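Local coordinates for uncharacterized protein (Enterococcus faecalis, PDB 3CEX) that is of unknown function but belongs to the DinB superfamily of four-helix-bundle proteins, many of whose members are metal-binding proteins, at residues E22-Q27 with Y164-V169; T45-H50 with V156-Q161; E54-I59 with D66-S71; K119-Q124 with V142-R147. One frame throughout, in Å; residues are numbered along the deposited sequence.

Interaction 1: residues E22-Q27 with Y164-V169; sequences EETLAQ and YTRRLV. With ACY (acetic acid), chain C.
Arg166 NH2 serves two acceptors at once: it donates to Thr24 OG1 at 3.2 Å and to acetate O, also 3.2 Å away. The bond to the threonine is bent, with an N-H...O angle of 139° and the hydroxyl 19° off the guanidinium plane, whereas the acetate is met almost straight on. Arg166 NH1 completes a two-pronged grip by binding acetate OXT at 2.9 Å, and Arg167 NH2 reaches the same OXT at 2.8 Å. Two neighbouring arginines thus gather round one anion, probably picked up from the crystallisation liquor. The contact lies where the C-terminal part of helix 8-25 and what follows it meet the last turns of helix 144-170, two long helices of the DinB four-helix bundle. A bend at chi3 (72°) turns the Arg166 guanidinium so that its edge faces both the hydroxyl and the acetate. Gln27 lies over one face of that group, NE2 3.6 Å from Arg166 NH2, without a hydrogen bond between them. Its amide is steadied instead by a bond from Gln27 NE2 to Glu23 O, 3.2 Å long and in the amide plane. Lys172, at the chain end, offers its terminal carboxylate to Arg166 NH1. Arg167 NH1 binds Leu40 O of the second subunit. Nearer the backbone of Arg166, Thr24 CG2 lies 4.0 Å from Arg166 CB.

Interaction 2: residues T45-H50 with V156-Q161; sequences TWLMWH and VMHSGQ
His50 and His158 meet as an offset edge-to-face pair between helices 44-62 and 144-170, which run antiparallel in the DinB four-helix bundle; the short segments approach to 9.6 Å between axes. The edge of His50 is turned to the face of His158, with ring centroids 4.7 Å apart and planes at 72°. His50 NE2 comes within 3.4 Å of His158 CE1, while His50 CD2 sits above the His158 ring near its rim. Having CG anti to the backbone N (chi1 163°) places the His50 ring against His158. Many DinB proteins bind a metal through histidines on these two helices, so the pair may correspond to such a site, although no metal is modelled; His158 NE2 is hydrogen-bonded to a glycerol, probably from the crystallisation liquor.

Apolar packing comes from Leu47, one helical turn earlier. Its CD2 methyl presses on His158 CD2 at 3.4 Å and lies 3.8 Å from Gln161 OE1. Gln161 also takes part in the subunit interface, its NE2 hydrogen-bonded to Gly160 O of the second subunit, and reciprocally. On the ring face of His158 turned away from His50, the selenium of Met157 sits 3.7 Å above the ring centre.

Interaction 3: residues E54-I59 with D66-S71; sequences ELDLQI and DPLWLS
The carboxylate of Asp56 accepts from two consecutive backbone N-H groups at the start of helix 68-71. This joins the long helix 44-62 of the DinB four-helix bundle to the short helix that follows it in the chain. Asp56 OD1 accepts from Leu68 N at 2.8 Å and OD2 from Trp69 N at 2.8 Å. Each oxygen uses its syn lone pair, the one on the side of its partner oxygen, so the pair of bonds fixes the rotation of the carboxylate. CG stands anti to the backbone N (chi1 -174°), which carries the carboxylate to the helix start. Pro67, at the N-cap, has no side-chain acceptor; those facing the first N-H groups come from Asp56. Lying at the N-terminal end of a helix would probably favour the ionised form of Asp56. Tyr110 OH is a further partner of OD2, tying the same carboxylate to helix 104-124. Carbon atoms close in around the acid: Leu68 CG is 3.5 Å from OD1, and Trp69 CB 3.5 Å from OD2. The Trp69 indole turns to other partners, with NE1 hydrogen-bonded to Asp84. Next along the helix, Leu57 adds the apolar part of the contact, its CD2 methyl lying 3.7 Å from both CB and CG of the Pro67 ring.

Interaction 4: residues K119-Q124 with V142-R147; sequences KSYLDQ and VTRQVR
The hydroxyl of Tyr121 lies beside the guanidinium of Arg144, with Tyr121 OH 2.9 Å from Arg144 NH1. The two residues join the C-terminal part of helix 104-124 to the first turn of helix 144-170, consecutive long helices of the DinB four-helix bundle linked by a connection that includes a small two-stranded antiparallel hairpin, 133-135 and 142-143. The guanidinium nitrogen approaches near the plane of the tyrosine ring, at its edge, and the hydroxyl in turn lies near the guanidinium plane. The two planes are turned 35° from each other, and the side chains cross at about a right angle. Arg144 CD lies 3.4 Å from Tyr121 OH, and beyond it the bend at chi3 (-53°) brings NH1 to the same oxygen.

Outside this first shell, the other guanidinium nitrogens of Arg144 are taken up by the connection between the helices: NE donates to Gln129 O, and NH2 forms a salt bridge with Asp132. These bonds hold the flat group in its orientation and leave NH1 turned to the tyrosine. The side chain of Tyr121 packs against Leu62 of helix 44-62 and Leu148.

Farther out, the helix bearing Arg144 is capped by the residue just before it. Thr143 is the N-cap, its OG1 placed by a chi1 of 59° between the backbone N and the carbonyl carbon, and it accepts from Val146 N at 3.2 Å.

How the interactions relate
The contacts are strung along the four-helix bundle. Helix 144-170 takes part in interactions 4, 2 and 1, from its start to near its end, and helix 44-62 serves interactions 2 and 3. Interactions 1 and 4 are the farthest apart, their centres 29 Å from each other and on opposite sides of the chain's centre. Along the sequence, interaction 1 encloses interaction 2, which encloses 3 and 4 in series. Neighbours touch: Met48 packs on Leu25 between 1 and 2, Trp49 on Trp69 between 2 and 3, and Ile59 on Tyr121 between 3 and 4. Interactions 1, 2 and 4 also reach the second subunit, so the bundle and the dimer interface share helix 144-170.

Interaction 1: residues E22-Q27 with Y164-V169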
# COMPACT_ATOMS: atom_id res chain seq x y z
N GLU A 22 4.68 -3.84 -11.99
CA GLU A 22 5.36 -3.93 -13.28
C GLU A 22 6.86 -3.52 -13.22
O GLU A 22 7.68 -4.18 -13.83
CB GLU A 22 4.62 -3.13 -14.36
CG GLU A 22 3.27 -3.71 -14.80
CD GLU A 22 3.28 -5.21 -15.23
OE1 GLU A 22 4.22 -5.68 -15.90
OE2 GLU A 22 2.31 -5.91 -14.89
N GLU A 23 7.21 -2.46 -12.50
CA GLU A 23 8.60 -2.03 -12.38
C GLU A 23 9.44 -3.07 -11.64
O GLU A 23 10.60 -3.27 -11.95
CB GLU A 23 8.74 -0.71 -11.61
CG GLU A 23 8.11 0.47 -12.26
CD GLU A 23 8.00 1.73 -11.37
OE1 GLU A 23 8.06 1.64 -10.11
OE2 GLU A 23 7.85 2.83 -11.96
N THR A 24 8.85 -3.71 -10.64
CA THR A 24 9.53 -4.77 -9.91
C THR A 24 9.76 -6.02 -10.78
O THR A 24 10.88 -6.51 -10.89
CB THR A 24 8.77 -5.08 -8.57
OG1 THR A 24 9.22 -4.16 -7.58
CG2 THR A 24 9.01 -6.47 -8.07
N LEU A 25 8.69 -6.50 -11.42
CA LEU A 25 8.76 -7.66 -12.31
C LEU A 25 9.77 -7.49 -13.44
O LEU A 25 10.45 -8.43 -13.78
CB LEU A 25 7.39 -7.96 -12.90
CG LEU A 25 7.23 -9.32 -13.57
CD1 LEU A 25 7.43 -10.48 -12.56
CD2 LEU A 25 5.82 -9.37 -14.21
N ALA A 26 9.86 -6.29 -14.01
CA ALA A 26 10.81 -5.98 -15.07
C ALA A 26 12.26 -6.22 -14.64
O ALA A 26 13.11 -6.38 -15.50
CB ALA A 26 10.64 -4.50 -15.59
N GLN A 27 12.57 -6.23 -13.34
CA GLN A 27 13.95 -6.45 -12.90
C GLN A 27 14.28 -7.92 -12.70
O GLN A 27 15.42 -8.23 -12.39
CB GLN A 27 14.26 -5.68 -11.62
CG GLN A 27 14.09 -4.17 -11.79
CD GLN A 27 14.26 -3.43 -10.49
OE1 GLN A 27 15.35 -3.45 -9.87
NE2 GLN A 27 13.18 -2.76 -10.05
N TYR A 164 10.09 -5.61 -1.41
CA TYR A 164 10.89 -6.29 -0.39
C TYR A 164 11.30 -7.70 -0.81
O TYR A 164 12.44 -8.08 -0.65
CB TYR A 164 10.17 -6.21 0.98
CG TYR A 164 10.56 -4.99 1.81
CD1 TYR A 164 11.07 -3.84 1.21
CD2 TYR A 164 10.45 -4.98 3.18
CE1 TYR A 164 11.47 -2.73 1.97
CE2 TYR A 164 10.86 -3.89 3.93
CZ TYR A 164 11.36 -2.77 3.30
OH TYR A 164 11.77 -1.67 4.04
N THR A 165 10.36 -8.49 -1.31
CA THR A 165 10.71 -9.82 -1.80
C THR A 165 11.78 -9.72 -2.90
O THR A 165 12.71 -10.52 -2.95
CB THR A 165 9.50 -10.51 -2.40
OG1 THR A 165 8.56 -10.81 -1.37
CG2 THR A 165 9.94 -11.83 -3.09
N ARG A 166 11.62 -8.77 -3.81
CA ARG A 166 12.61 -8.54 -4.87
C ARG A 166 13.98 -8.29 -4.28
O ARG A 166 14.97 -8.91 -4.70
CB ARG A 166 12.20 -7.35 -5.76
CG ARG A 166 13.10 -7.10 -6.99
CD ARG A 166 13.01 -5.64 -7.45
NE ARG A 166 13.68 -4.70 -6.56
CZ ARG A 166 13.22 -3.48 -6.22
NH1 ARG A 166 13.95 -2.72 -5.41
NH2 ARG A 166 12.06 -3.02 -6.67
N ARG A 167 14.05 -7.39 -3.30
CA ARG A 167 15.31 -7.10 -2.63
C ARG A 167 15.94 -8.32 -1.98
O ARG A 167 17.15 -8.52 -2.08
CB ARG A 167 15.15 -5.95 -1.61
CG ARG A 167 14.84 -4.60 -2.29
CD ARG A 167 14.46 -3.53 -1.30
NE ARG A 167 14.19 -2.24 -1.94
CZ ARG A 167 13.97 -1.10 -1.29
NH1 ARG A 167 14.04 -1.04 0.04
NH2 ARG A 167 13.71 0.02 -1.96
N LEU A 168 15.12 -9.15 -1.36
CA LEU A 168 15.61 -10.38 -0.73
C LEU A 168 16.07 -11.39 -1.75
O LEU A 168 17.03 -12.14 -1.50
CB LEU A 168 14.51 -11.00 0.14
CG LEU A 168 14.05 -10.18 1.33
CD1 LEU A 168 12.80 -10.75 1.94
CD2 LEU A 168 15.19 -10.11 2.35
N VAL A 169 15.43 -11.42 -2.91
CA VAL A 169 15.71 -12.46 -3.89
C VAL A 169 16.89 -12.10 -4.79
O VAL A 169 17.75 -12.94 -5.07
CB VAL A 169 14.45 -12.79 -4.75
CG1 VAL A 169 14.80 -13.75 -5.89
CG2 VAL A 169 13.33 -13.38 -3.86
C ACY C . 12.20 0.59 -5.13
O ACY C . 11.47 0.11 -6.05
OXT ACY C . 13.22 0.00 -4.68
CH3 ACY C . 11.86 1.95 -4.53

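Interaction 2: residues T45-H50 with V156-Q161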
# COMPACT_ATOMS: atom_id res chain seq x y z
N THR A 45 5.74 -13.59 -7.89
CA THR A 45 4.70 -14.27 -8.67
C THR A 45 3.43 -14.46 -7.82
O THR A 45 2.32 -14.11 -8.27
CB THR A 45 5.14 -15.62 -9.19
OG1 THR A 45 6.16 -15.45 -10.18
CG2 THR A 45 3.95 -16.39 -9.83
N TRP A 46 3.58 -14.97 -6.59
CA TRP A 46 2.40 -15.13 -5.70
C TRP A 46 1.69 -13.79 -5.42
O TRP A 46 0.47 -13.70 -5.48
CB TRP A 46 2.78 -15.79 -4.39
CG TRP A 46 1.59 -16.22 -3.53
CD1 TRP A 46 1.07 -17.48 -3.43
CD2 TRP A 46 0.78 -15.39 -2.67
NE1 TRP A 46 0.02 -17.49 -2.58
CE2 TRP A 46 -0.20 -16.23 -2.09
CE3 TRP A 46 0.79 -14.03 -2.32
CZ2 TRP A 46 -1.17 -15.76 -1.18
CZ3 TRP A 46 -0.19 -13.55 -1.42
CH2 TRP A 46 -1.16 -14.41 -0.88
N LEU A 47 2.49 -12.76 -5.12
CA LEU A 47 1.94 -11.43 -4.79
C LEU A 47 1.16 -10.81 -5.94
O LEU A 47 0.08 -10.25 -5.74
CB LEU A 47 3.07 -10.48 -4.36
CG LEU A 47 3.64 -10.85 -2.99
CD1 LEU A 47 5.00 -10.20 -2.73
CD2 LEU A 47 2.61 -10.45 -1.86
N MSE A 48 1.69 -10.90 -7.15
CA MSE A 48 1.00 -10.36 -8.34
C MSE A 48 -0.21 -11.18 -8.72
O MSE A 48 -1.23 -10.63 -9.02
CB MSE A 48 1.94 -10.32 -9.54
CG MSE A 48 2.72 -9.13 -9.58
SE MSE A 48 3.75 -8.87 -11.21
CE MSE A 48 2.56 -8.00 -12.45
N TRP A 49 -0.10 -12.50 -8.70
CA TRP A 49 -1.26 -13.36 -8.94
C TRP A 49 -2.35 -13.10 -7.90
O TRP A 49 -3.53 -12.92 -8.22
CB TRP A 49 -0.84 -14.82 -8.88
CG TRP A 49 -1.99 -15.75 -8.77
CD1 TRP A 49 -2.78 -16.18 -9.80
CD2 TRP A 49 -2.52 -16.35 -7.57
NE1 TRP A 49 -3.73 -17.01 -9.32
CE2 TRP A 49 -3.60 -17.13 -7.96
CE3 TRP A 49 -2.18 -16.29 -6.21
CZ2 TRP A 49 -4.35 -17.88 -7.05
CZ3 TRP A 49 -2.90 -17.01 -5.32
CH2 TRP A 49 -3.99 -17.80 -5.73
N HIS A 50 -1.94 -13.02 -6.63
CA HIS A 50 -2.90 -12.81 -5.55
C HIS A 50 -3.61 -11.47 -5.66
O HIS A 50 -4.80 -11.41 -5.44
CB HIS A 50 -2.28 -12.91 -4.17
CG HIS A 50 -3.14 -12.31 -3.09
ND1 HIS A 50 -4.17 -13.00 -2.50
CD2 HIS A 50 -3.15 -11.07 -2.54
CE1 HIS A 50 -4.77 -12.22 -1.61
NE2 HIS A 50 -4.17 -11.04 -1.62
N VAL A 156 -2.36 -2.08 -3.02
CA VAL A 156 -1.23 -1.17 -2.80
C VAL A 156 -0.26 -1.78 -1.80
O VAL A 156 0.95 -1.79 -2.01
CB VAL A 156 -1.69 0.24 -2.39
CG1 VAL A 156 -0.50 1.17 -2.09
CG2 VAL A 156 -2.56 0.86 -3.50
N MSE A 157 -0.78 -2.30 -0.71
CA MSE A 157 0.08 -2.87 0.31
C MSE A 157 0.91 -4.08 -0.22
O MSE A 157 2.09 -4.23 0.11
CB MSE A 157 -0.81 -3.24 1.50
CG MSE A 157 -0.17 -4.06 2.45
SE MSE A 157 -0.39 -6.02 2.21
CE MSE A 157 -0.56 -6.14 4.12
N HIS A 158 0.29 -4.94 -1.01
CA HIS A 158 1.03 -6.03 -1.66
C HIS A 158 2.11 -5.58 -2.63
O HIS A 158 3.13 -6.25 -2.75
CB HIS A 158 0.08 -7.08 -2.31
CG HIS A 158 -0.57 -7.96 -1.29
ND1 HIS A 158 -1.92 -7.90 -1.02
CD2 HIS A 158 -0.04 -8.81 -0.38
CE1 HIS A 158 -2.20 -8.75 -0.04
NE2 HIS A 158 -1.08 -9.30 0.38
N SER A 159 1.90 -4.45 -3.29
CA SER A 159 2.91 -3.89 -4.21
C SER A 159 4.17 -3.47 -3.43
O SER A 159 5.29 -3.71 -3.87
CB SER A 159 2.31 -2.76 -5.07
OG SER A 159 2.13 -1.55 -4.35
N GLY A 160 3.99 -2.95 -2.21
CA GLY A 160 5.09 -2.67 -1.32
C GLY A 160 5.82 -3.92 -0.90
O GLY A 160 7.06 -3.94 -0.89
N GLN A 161 5.07 -4.96 -0.56
CA GLN A 161 5.71 -6.24 -0.18
C GLN A 161 6.53 -6.80 -1.34
O GLN A 161 7.58 -7.39 -1.14
CB GLN A 161 4.65 -7.24 0.32
CG GLN A 161 4.07 -6.86 1.67
CD GLN A 161 2.91 -7.74 2.14
OE1 GLN A 161 2.39 -8.54 1.37
NE2 GLN A 161 2.53 -7.60 3.43

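Interaction 3: residues E54-I59 with D66-S71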
# COMPACT_ATOMS: atom_id res chain seq x y z
N GLU A 54 -7.51 -11.20 -6.19
CA GLU A 54 -8.38 -10.61 -5.20
C GLU A 54 -9.23 -9.45 -5.75
O GLU A 54 -10.38 -9.30 -5.36
CB GLU A 54 -7.55 -10.17 -3.98
CG GLU A 54 -8.36 -9.64 -2.85
CD GLU A 54 -9.05 -10.71 -2.01
OE1 GLU A 54 -9.28 -11.85 -2.48
OE2 GLU A 54 -9.37 -10.40 -0.85
N LEU A 55 -8.63 -8.59 -6.59
CA LEU A 55 -9.41 -7.58 -7.34
C LEU A 55 -10.51 -8.24 -8.19
O LEU A 55 -11.68 -7.83 -8.17
CB LEU A 55 -8.49 -6.75 -8.24
CG LEU A 55 -7.44 -5.83 -7.55
CD1 LEU A 55 -6.46 -5.21 -8.55
CD2 LEU A 55 -8.16 -4.75 -6.72
N ASP A 56 -10.10 -9.22 -8.99
CA ASP A 56 -11.03 -10.00 -9.79
C ASP A 56 -12.19 -10.55 -8.94
O ASP A 56 -13.35 -10.17 -9.13
CB ASP A 56 -10.24 -11.15 -10.48
CG ASP A 56 -11.08 -11.96 -11.46
OD1 ASP A 56 -12.18 -11.51 -11.87
OD2 ASP A 56 -10.60 -13.06 -11.84
N LEU A 57 -11.88 -11.41 -7.99
CA LEU A 57 -12.93 -12.03 -7.15
C LEU A 57 -13.83 -11.02 -6.43
O LEU A 57 -15.05 -11.17 -6.41
CB LEU A 57 -12.32 -12.97 -6.13
CG LEU A 57 -11.88 -14.32 -6.70
CD1 LEU A 57 -11.22 -15.13 -5.57
CD2 LEU A 57 -13.03 -15.09 -7.33
N GLN A 58 -13.25 -10.00 -5.84
CA GLN A 58 -14.06 -9.06 -5.06
C GLN A 58 -14.95 -8.16 -5.92
O GLN A 58 -16.12 -7.92 -5.58
CB GLN A 58 -13.20 -8.18 -4.18
CG GLN A 58 -12.44 -8.93 -3.07
CD GLN A 58 -13.31 -9.50 -1.98
OE1 GLN A 58 -14.54 -9.60 -2.09
NE2 GLN A 58 -12.65 -9.93 -0.91
N ILE A 59 -14.37 -7.63 -7.00
CA ILE A 59 -15.12 -6.77 -7.91
C ILE A 59 -16.13 -7.60 -8.66
O ILE A 59 -17.24 -7.16 -8.86
CB ILE A 59 -14.22 -5.99 -8.92
CG1 ILE A 59 -13.29 -5.03 -8.20
CG2 ILE A 59 -15.09 -5.25 -9.96
CD1 ILE A 59 -13.99 -3.85 -7.55
N ASP A 66 -19.31 -13.68 -12.98
CA ASP A 66 -18.31 -14.73 -12.76
C ASP A 66 -16.93 -14.06 -12.82
O ASP A 66 -16.73 -13.17 -13.64
CB ASP A 66 -18.38 -15.82 -13.87
CG ASP A 66 -19.27 -17.03 -13.48
OD1 ASP A 66 -19.84 -17.08 -12.36
OD2 ASP A 66 -19.38 -17.95 -14.33
N PRO A 67 -15.98 -14.48 -11.98
CA PRO A 67 -14.66 -13.87 -12.07
C PRO A 67 -13.94 -14.17 -13.38
O PRO A 67 -14.18 -15.21 -13.99
CB PRO A 67 -13.91 -14.49 -10.88
CG PRO A 67 -14.60 -15.74 -10.62
CD PRO A 67 -16.04 -15.51 -10.93
N LEU A 68 -13.07 -13.27 -13.81
CA LEU A 68 -12.31 -13.43 -15.06
C LEU A 68 -11.42 -14.66 -15.03
O LEU A 68 -11.17 -15.28 -16.07
CB LEU A 68 -11.44 -12.20 -15.34
CG LEU A 68 -12.12 -10.84 -15.34
CD1 LEU A 68 -11.04 -9.78 -15.45
CD2 LEU A 68 -13.16 -10.70 -16.43
N TRP A 69 -10.94 -15.01 -13.83
CA TRP A 69 -10.13 -16.22 -13.60
C TRP A 69 -10.73 -17.41 -14.35
O TRP A 69 -9.99 -18.18 -14.99
CB TRP A 69 -10.09 -16.53 -12.09
CG TRP A 69 -9.24 -17.70 -11.69
CD1 TRP A 69 -9.68 -18.86 -11.12
CD2 TRP A 69 -7.82 -17.83 -11.79
NE1 TRP A 69 -8.62 -19.69 -10.85
CE2 TRP A 69 -7.47 -19.10 -11.28
CE3 TRP A 69 -6.81 -17.00 -12.30
CZ2 TRP A 69 -6.15 -19.55 -11.22
CZ3 TRP A 69 -5.50 -17.44 -12.23
CH2 TRP A 69 -5.18 -18.71 -11.71
N LEU A 70 -12.05 -17.53 -14.24
CA LEU A 70 -12.86 -18.52 -14.94
C LEU A 70 -13.39 -18.02 -16.29
O LEU A 70 -13.18 -18.64 -17.32
CB LEU A 70 -14.05 -18.91 -14.06
CG LEU A 70 -13.73 -19.63 -12.75
CD1 LEU A 70 -15.06 -19.99 -12.05
CD2 LEU A 70 -12.87 -20.89 -12.96
N SER A 71 -14.09 -16.89 -16.27
CA SER A 71 -14.77 -16.39 -17.47
C SER A 71 -13.85 -16.08 -18.67
O SER A 71 -14.25 -16.22 -19.81
CB SER A 71 -15.63 -15.16 -17.14
OG SER A 71 -14.85 -13.97 -17.18

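Interaction 4: residues K119-Q124 with V142-R147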
# COMPACT_ATOMS: atom_id res chain seq x y z
N LYS A 119 -11.28 -0.66 -12.39
CA LYS A 119 -11.46 0.75 -12.78
C LYS A 119 -12.80 0.99 -13.47
O LYS A 119 -13.39 2.06 -13.31
CB LYS A 119 -10.32 1.20 -13.69
CG LYS A 119 -8.99 1.30 -12.97
CD LYS A 119 -7.82 1.51 -13.97
CE LYS A 119 -7.43 2.92 -14.07
NZ LYS A 119 -6.35 3.14 -15.11
N SER A 120 -13.24 0.02 -14.26
CA SER A 120 -14.55 0.04 -14.87
C SER A 120 -15.64 0.06 -13.82
O SER A 120 -16.56 0.85 -13.92
CB SER A 120 -14.76 -1.17 -15.77
OG SER A 120 -16.08 -1.17 -16.31
N TYR A 121 -15.52 -0.77 -12.80
CA TYR A 121 -16.52 -0.80 -11.74
C TYR A 121 -16.54 0.55 -11.02
O TYR A 121 -17.62 1.13 -10.81
CB TYR A 121 -16.28 -1.95 -10.74
CG TYR A 121 -17.39 -2.10 -9.72
CD1 TYR A 121 -18.54 -2.81 -10.02
CD2 TYR A 121 -17.31 -1.50 -8.48
CE1 TYR A 121 -19.58 -2.93 -9.09
CE2 TYR A 121 -18.34 -1.61 -7.55
CZ TYR A 121 -19.46 -2.32 -7.86
OH TYR A 121 -20.47 -2.39 -6.95
N LEU A 122 -15.36 1.06 -10.68
CA LEU A 122 -15.23 2.31 -9.95
C LEU A 122 -15.84 3.47 -10.74
O LEU A 122 -16.42 4.39 -10.16
CB LEU A 122 -13.75 2.64 -9.62
CG LEU A 122 -13.17 1.83 -8.45
CD1 LEU A 122 -11.71 2.16 -8.24
CD2 LEU A 122 -13.94 2.10 -7.20
N ASP A 123 -15.66 3.44 -12.05
CA ASP A 123 -16.18 4.49 -12.91
C ASP A 123 -17.69 4.44 -13.07
O ASP A 123 -18.30 5.44 -13.47
CB ASP A 123 -15.51 4.39 -14.28
CG ASP A 123 -14.07 4.85 -14.25
OD1 ASP A 123 -13.75 5.71 -13.37
OD2 ASP A 123 -13.26 4.36 -15.10
N GLN A 124 -18.30 3.29 -12.79
CA GLN A 124 -19.74 3.12 -13.00
C GLN A 124 -20.56 3.05 -11.71
O GLN A 124 -21.77 3.25 -11.75
CB GLN A 124 -20.00 1.90 -13.90
CG GLN A 124 -19.41 2.07 -15.30
CD GLN A 124 -19.58 0.83 -16.17
OE1 GLN A 124 -18.60 0.21 -16.59
NE2 GLN A 124 -20.83 0.46 -16.44
N VAL A 142 -20.51 -4.88 6.63
CA VAL A 142 -19.66 -4.53 5.53
C VAL A 142 -20.53 -3.91 4.42
O VAL A 142 -21.51 -4.52 3.98
CB VAL A 142 -18.95 -5.77 4.98
CG1 VAL A 142 -18.08 -5.39 3.78
CG2 VAL A 142 -18.16 -6.46 6.10
N THR A 143 -20.14 -2.72 3.99
CA THR A 143 -20.79 -2.01 2.91
C THR A 143 -19.95 -2.10 1.66
O THR A 143 -18.79 -2.52 1.70
CB THR A 143 -20.88 -0.53 3.27
OG1 THR A 143 -19.54 -0.01 3.48
CG2 THR A 143 -21.75 -0.30 4.52
N ARG A 144 -20.52 -1.66 0.54
CA ARG A 144 -19.80 -1.63 -0.72
C ARG A 144 -18.49 -0.84 -0.55
O ARG A 144 -17.44 -1.23 -1.05
CB ARG A 144 -20.69 -1.01 -1.78
CG ARG A 144 -20.27 -1.24 -3.20
CD ARG A 144 -21.39 -0.78 -4.15
NE ARG A 144 -22.68 -1.37 -3.81
CZ ARG A 144 -23.10 -2.56 -4.21
NH1 ARG A 144 -22.37 -3.32 -5.00
NH2 ARG A 144 -24.28 -2.98 -3.83
N GLN A 145 -18.60 0.28 0.16
CA GLN A 145 -17.51 1.21 0.34
C GLN A 145 -16.34 0.57 1.06
O GLN A 145 -15.19 0.69 0.61
CB GLN A 145 -18.00 2.42 1.12
CG GLN A 145 -16.94 3.47 1.32
CD GLN A 145 -17.55 4.83 1.62
OE1 GLN A 145 -18.49 5.24 0.93
NE2 GLN A 145 -17.01 5.53 2.62
N VAL A 146 -16.64 -0.15 2.14
CA VAL A 146 -15.63 -0.85 2.93
C VAL A 146 -14.89 -1.89 2.06
O VAL A 146 -13.66 -2.00 2.09
CB VAL A 146 -16.27 -1.48 4.19
CG1 VAL A 146 -15.34 -2.52 4.84
CG2 VAL A 146 -16.62 -0.38 5.22
N ARG A 147 -15.64 -2.59 1.22
CA ARG A 147 -15.07 -3.63 0.39
C ARG A 147 -14.15 -3.02 -0.68
O ARG A 147 -13.06 -3.55 -0.93
CB ARG A 147 -16.20 -4.44 -0.20
CG ARG A 147 -15.88 -5.46 -1.19
CD ARG A 147 -15.13 -6.63 -0.60
NE ARG A 147 -15.45 -7.04 0.77
CZ ARG A 147 -16.32 -7.99 1.12
NH1 ARG A 147 -17.08 -8.60 0.24
NH2 ARG A 147 -16.45 -8.30 2.39